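Local atomic coordinates of ABC transporter substrate-binding protein (Bradyrhizobium japonicum, PDB entry 4I1D), a protein that probably captures small solutes in the periplasm for an ABC importer, possibly polyamines such as putrescine and spermidine, and is found here with d-malate bound. Residues Ser210-Lys214 / Glu215-Val219; Asn278-Lys281 / Pro282-Ala286; Phe7-Gly11 / Gly12-Ala16. One frame throughout, in Å; residues are numbered along the deposited sequence.

In the fold
Starting from the N terminus, contact 3 comes first: Phe-7 to Ala-16 turn the chain from strand 4-9 into helix 12-30, within the first beta-alpha-beta unit. Some two hundred residues later contact 1 closes the C-terminal end of helix 206-214 and sends the chain into the long strand 219-235. Contact 2 follows, where the loop after strand 268-269 enters the short helix 282-285 at the surface. All three are local turns in series, so none nests in or crosses another. Their centres stand about 21 to 23 Å apart and no two touch. Contacts 1 and 3 both reach the second subunit, whereas contact 2 meets no other protein chain.

Contact 1: Ser210-Lys214 / Glu215-Val219; sequences SAVAK and EGAKV
Val-212 O is where the end of the helix gathers: it takes the N-H of Ala-217, five residues on, at 3.2 Å between Val-212 O and Ala-217 N with an N-H...O angle of 149°. Inside that bond sits a second one, Gly-216 N to Ala-213 O at 2.8 Å, whose donor approaches from above the carbonyl plane. The pair makes a Schellman motif. It depends on Gly-216 swinging to a phi of 130°, where a side chain would be jammed against the preceding carbonyl oxygen. Glu-215 N still makes a helical bond to Ala-211 O at 3.1 Å, and weaker bonds from Glu-215 N and Gly-216 N also point at Val-212 O.

The reversal brings apolar groups together beneath the polar cap, as Schellman ends commonly do. Val-212 CG2 lies against the methyl of Ala-217, CG2 to CB 3.5 Å, which is tight. With chi1 at 61°, Val-212 lodges CG1 between its own backbone N and carbonyl carbon and leaves CG2 anti to the N, so the two methyls face different partners. Val-212 CG1 meets Val-219 CG2 at 4.0 Å, the two valine side chains crossing at about a right angle. Val-219 CG2 also lies 4.2 Å from Ala-213 CB.

The second subunit covers part of the turn: its Gln-4 bonds to Lys-214 O and its Pro-240 packs on Glu-215. Within the chain, Val-212 and Ala-217 rest on Asn-195 of helix 187-196, and Lys-218 shares backbone bonding with Gln-113, just past strand 100-112. The chain leaves helix 206-214 through this turn and, after the inverse gamma turn centred on Lys-218, enters strand 219-235.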
# COMPACT_ATOMS: atom_id res chain seq x y z
N SER A 210 30.93 14.08 28.19
CA SER A 210 31.37 14.74 29.41
C SER A 210 30.25 14.68 30.44
O SER A 210 30.51 14.45 31.62
CB SER A 210 31.75 16.19 29.13
OG SER A 210 30.71 16.84 28.43
N ALA A 211 29.01 14.84 29.98
CA ALA A 211 27.86 14.83 30.90
C ALA A 211 27.68 13.48 31.56
O ALA A 211 27.56 13.40 32.78
CB ALA A 211 26.58 15.25 30.17
N VAL A 212 27.69 12.41 30.77
CA VAL A 212 27.53 11.09 31.38
C VAL A 212 28.75 10.72 32.24
O VAL A 212 28.62 10.00 33.24
CB VAL A 212 27.21 10.00 30.33
CG1 VAL A 212 28.32 9.88 29.34
CG2 VAL A 212 26.97 8.67 31.01
N ALA A 213 29.92 11.22 31.88
CA ALA A 213 31.12 10.99 32.70
C ALA A 213 30.98 11.69 34.05
O ALA A 213 31.20 11.08 35.10
CB ALA A 213 32.36 11.46 31.98
N LYS A 214 30.60 12.96 34.01
CA LYS A 214 30.40 13.72 35.24
C LYS A 214 29.35 13.06 36.14
O LYS A 214 29.40 13.18 37.36
CB LYS A 214 30.03 15.18 34.91
CG LYS A 214 30.29 16.14 36.07
CD LYS A 214 30.31 17.60 35.63
CE LYS A 214 31.69 18.03 35.12
NZ LYS A 214 31.75 19.50 34.85
N GLU A 215 28.40 12.35 35.53
CA GLU A 215 27.38 11.62 36.28
C GLU A 215 27.94 10.37 36.98
O GLU A 215 27.32 9.83 37.89
CB GLU A 215 26.21 11.23 35.37
CG GLU A 215 25.04 10.57 36.10
CD GLU A 215 23.82 10.33 35.20
OE1 GLU A 215 23.87 10.68 34.00
OE2 GLU A 215 22.81 9.80 35.71
N GLY A 216 29.12 9.91 36.54
CA GLY A 216 29.78 8.81 37.22
C GLY A 216 30.24 7.67 36.32
O GLY A 216 30.98 6.78 36.75
N ALA A 217 29.79 7.71 35.07
CA ALA A 217 30.14 6.68 34.10
C ALA A 217 31.64 6.61 33.86
O ALA A 217 32.29 7.63 33.66
CB ALA A 217 29.41 6.95 32.79
N LYS A 218 32.20 5.40 33.87
CA LYS A 218 33.62 5.24 33.60
C LYS A 218 33.88 5.31 32.10
O LYS A 218 34.17 4.30 31.47
CB LYS A 218 34.14 3.92 34.18
CG LYS A 218 34.15 3.89 35.70
CD LYS A 218 34.66 5.21 36.26
CE LYS A 218 34.90 5.14 37.76
NZ LYS A 218 33.66 4.91 38.56
N VAL A 219 33.74 6.50 31.54
CA VAL A 219 33.94 6.70 30.11
C VAL A 219 34.70 7.99 29.85
O VAL A 219 34.80 8.84 30.73
CB VAL A 219 32.60 6.74 29.35
CG1 VAL A 219 31.73 5.56 29.75
CG2 VAL A 219 31.88 8.06 29.61

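Contact 2: Asn278-Lys281 / Pro282-Ala286; sequences NVIK and PERAA
Ile-280 lays its CG2 methyl against the first turn of helix 282-285, 3.8 Å from Ala-285 CB. Ile-280 CG2 is also 3.7 Å from Ala-285 N. The CG methylene of Arg-284 flanks Ile-280 CG2 more loosely, at 4.1 Å. The rotamer explains the choice of methyl: with chi1 at -52° the longer CG1 branch stands beside the backbone N, which leaves CG2 anti to that N and facing the helix. Because Lys-281 is the N-cap, Ile-280 and Ala-285 hold the N' and N4 positions, and their contact is a hydrophobic staple, though a small one on the alanine side.

The polar half of the helix start is done by backbone. Lys-281 O receives Ala-285 N at 3.0 Å in a nearly straight bond, N-H...O 163°, and takes a weaker one from Arg-284 N. Pro-282 follows the cap directly, and the peptide link itself sets Pro-282 CD beside Lys-281 CB, 3.4 Å apart.

Beyond CG the Arg-284 chain bends away from the isoleucine. Its NE bonds to Pro-262 O and its NH1 to Gln-287 OE1, while a bound sulfate is a long, weak partner of NH2. Ile-280 is backed by Pro-262 and by Ala-259 of helix 255-260, and Ala-285 by Phe-275.

The lysine at the N-cap ends in an amine and has no side-chain acceptor to offer the first N-H groups of the helix. Pro-282 has no N-H to satisfy, which eases that demand, and the geometry leaves this start to the staple and to Lys-281 O.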
# COMPACT_ATOMS: atom_id res chain seq x y z
N ASN A 278 39.49 36.73 30.05
CA ASN A 278 39.94 36.38 31.39
C ASN A 278 38.81 35.93 32.31
O ASN A 278 38.82 36.25 33.50
CB ASN A 278 40.68 37.55 32.04
CG ASN A 278 42.15 37.27 32.23
OD1 ASN A 278 42.58 36.87 33.32
ND2 ASN A 278 42.94 37.49 31.19
N VAL A 279 37.83 35.21 31.76
CA VAL A 279 36.79 34.61 32.60
C VAL A 279 36.94 33.10 32.60
O VAL A 279 36.56 32.43 33.55
CB VAL A 279 35.35 35.01 32.18
CG1 VAL A 279 35.37 36.27 31.33
CG2 VAL A 279 34.65 33.87 31.47
N ILE A 280 37.53 32.58 31.52
CA ILE A 280 37.81 31.15 31.39
C ILE A 280 39.22 30.82 31.86
O ILE A 280 40.20 31.22 31.22
CB ILE A 280 37.67 30.69 29.94
CG1 ILE A 280 36.32 31.13 29.36
CG2 ILE A 280 37.84 29.18 29.84
CD1 ILE A 280 36.18 30.86 27.87
N LYS A 281 39.33 30.08 32.96
CA LYS A 281 40.63 29.66 33.48
C LYS A 281 41.29 28.66 32.52
O LYS A 281 40.60 27.90 31.83
CB LYS A 281 40.47 29.06 34.87
CG LYS A 281 39.72 29.96 35.86
CD LYS A 281 39.73 29.40 37.29
CE LYS A 281 38.36 28.86 37.72
NZ LYS A 281 37.97 27.57 37.05
N PRO A 282 42.64 28.65 32.48
CA PRO A 282 43.42 27.79 31.58
C PRO A 282 43.00 26.32 31.66
O PRO A 282 42.83 25.67 30.62
CB PRO A 282 44.85 27.95 32.09
CG PRO A 282 44.85 29.26 32.83
CD PRO A 282 43.50 29.37 33.44
N GLU A 283 42.84 25.80 32.88
CA GLU A 283 42.45 24.42 33.10
C GLU A 283 41.11 24.08 32.44
O GLU A 283 40.90 22.97 31.97
CB GLU A 283 42.34 24.13 34.61
CG GLU A 283 43.26 24.99 35.48
CD GLU A 283 44.63 24.37 35.68
OE1 GLU A 283 44.86 23.24 35.18
OE2 GLU A 283 45.48 25.00 36.34
N ARG A 284 40.20 25.05 32.42
CA ARG A 284 38.87 24.85 31.84
C ARG A 284 38.90 24.95 30.32
O ARG A 284 38.23 24.17 29.63
CB ARG A 284 37.87 25.86 32.42
CG ARG A 284 36.48 25.81 31.79
CD ARG A 284 35.86 24.43 31.92
NE ARG A 284 34.56 24.32 31.27
CZ ARG A 284 33.95 23.16 31.00
NH1 ARG A 284 34.55 22.02 31.32
NH2 ARG A 284 32.76 23.15 30.41
N ALA A 285 39.65 25.91 29.81
CA ALA A 285 39.77 26.10 28.36
C ALA A 285 40.33 24.84 27.71
O ALA A 285 39.91 24.45 26.61
CB ALA A 285 40.66 27.29 28.05
N ALA A 286 41.28 24.20 28.40
CA ALA A 286 41.96 23.01 27.90
C ALA A 286 41.00 21.86 27.59
O ALA A 286 41.41 20.86 26.99
CB ALA A 286 43.03 22.56 28.89

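Contact 3: Phe7-Gly11 / Gly12-Ala16; sequences FVSQG and GAYQA
Gln-15 OE1 accepts two bonds at once, from Gly-11 N at 2.8 Å and from Ser-38 OG of the same chain, in strand 33-38. It thereby fastens the turn of a beta-alpha-beta unit, in which strand 4-9 hands over to helix 12-30 and then to strand 33-38. The chain bends through Gly-11 and Gly-12, both at positive phi. Gly-11 O accepts Gln-15 N at 3.1 Å; the N-H points straight at the oxygen (164°), but the donor stands above the carbonyl plane, not on a lone pair.

Since its chi1 of -169° sets CG anti to the backbone N, and the chain runs extended beyond that, Gln-15 reaches back to the backbone of Gly-11; Gln-15 CB rests 3.4 Å from Gly-11 CA. The far NE2 goes to Gln-36 OE1 and Asp-37 O. A leucine here would probably leave Gly-11 N without its side-chain acceptor and the turn less firmly tied to strand 33-38.

The neighbouring Tyr-14 ring approaches Ser-9 obliquely, and both hydroxyls, Tyr-14 OH and Ser-9 OG, bond to Asp-61 OD2 in strand 59-63. Gly-12 N has a weak bond to Ser-38 OG of the second subunit. The side chain of malate-binding Arg-208 lies about 6 Å from Gly-12. Between the two hydroxyl-bearing side chains the nearest pair is Ser-9 OG and ring carbon CE2 of Tyr-14, 3.3 Å apart.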
# COMPACT_ATOMS: atom_id res chain seq x y z
N PHE A 7 13.47 33.23 20.82
CA PHE A 7 14.75 32.60 20.51
C PHE A 7 14.57 31.08 20.53
O PHE A 7 14.01 30.53 21.47
CB PHE A 7 15.76 33.02 21.58
CG PHE A 7 17.08 32.32 21.46
CD1 PHE A 7 18.08 32.84 20.66
CD2 PHE A 7 17.32 31.15 22.16
CE1 PHE A 7 19.30 32.19 20.55
CE2 PHE A 7 18.53 30.49 22.06
CZ PHE A 7 19.53 31.01 21.25
N VAL A 8 15.06 30.40 19.50
CA VAL A 8 14.86 28.96 19.38
C VAL A 8 16.18 28.19 19.30
O VAL A 8 17.03 28.49 18.46
CB VAL A 8 14.02 28.64 18.12
CG1 VAL A 8 13.77 27.15 18.02
CG2 VAL A 8 12.72 29.43 18.14
N SER A 9 16.34 27.19 20.16
CA SER A 9 17.53 26.33 20.13
C SER A 9 17.12 24.87 20.35
O SER A 9 15.98 24.49 20.07
CB SER A 9 18.57 26.80 21.17
OG SER A 9 19.78 26.06 21.07
N GLN A 10 18.05 24.04 20.84
CA GLN A 10 17.82 22.59 20.88
C GLN A 10 17.42 22.04 22.25
O GLN A 10 17.30 20.82 22.41
CB GLN A 10 19.05 21.83 20.34
CG GLN A 10 19.02 21.56 18.85
CD GLN A 10 20.14 22.28 18.11
OE1 GLN A 10 20.26 23.50 18.17
NE2 GLN A 10 20.97 21.51 17.40
N GLY A 11 17.21 22.92 23.21
CA GLY A 11 16.70 22.53 24.52
C GLY A 11 17.73 21.82 25.38
O GLY A 11 18.92 21.84 25.09
N GLY A 12 17.27 21.19 26.47
CA GLY A 12 18.12 20.35 27.29
C GLY A 12 19.20 21.11 28.05
O GLY A 12 19.06 22.31 28.30
N ALA A 13 20.28 20.41 28.41
CA ALA A 13 21.36 21.04 29.18
C ALA A 13 21.95 22.21 28.40
O ALA A 13 22.28 23.26 28.97
CB ALA A 13 22.43 20.04 29.53
N TYR A 14 22.08 22.01 27.09
CA TYR A 14 22.62 23.04 26.20
C TYR A 14 21.85 24.36 26.28
O TYR A 14 22.44 25.41 26.50
CB TYR A 14 22.69 22.51 24.76
CG TYR A 14 23.06 23.54 23.71
CD1 TYR A 14 24.13 24.41 23.88
CD2 TYR A 14 22.34 23.61 22.52
CE1 TYR A 14 24.46 25.33 22.90
CE2 TYR A 14 22.67 24.52 21.54
CZ TYR A 14 23.72 25.38 21.73
OH TYR A 14 24.02 26.30 20.73
N GLN A 15 20.53 24.32 26.10
CA GLN A 15 19.75 25.56 26.14
C GLN A 15 19.69 26.15 27.55
O GLN A 15 19.60 27.36 27.72
CB GLN A 15 18.33 25.36 25.58
CG GLN A 15 17.56 26.66 25.34
CD GLN A 15 16.47 26.52 24.27
OE1 GLN A 15 16.54 25.64 23.41
NE2 GLN A 15 15.48 27.41 24.31
N ALA A 16 19.74 25.30 28.57
CA ALA A 16 19.74 25.82 29.94
C ALA A 16 21.03 26.61 30.18
O ALA A 16 21.04 27.64 30.85
CB ALA A 16 19.59 24.70 30.96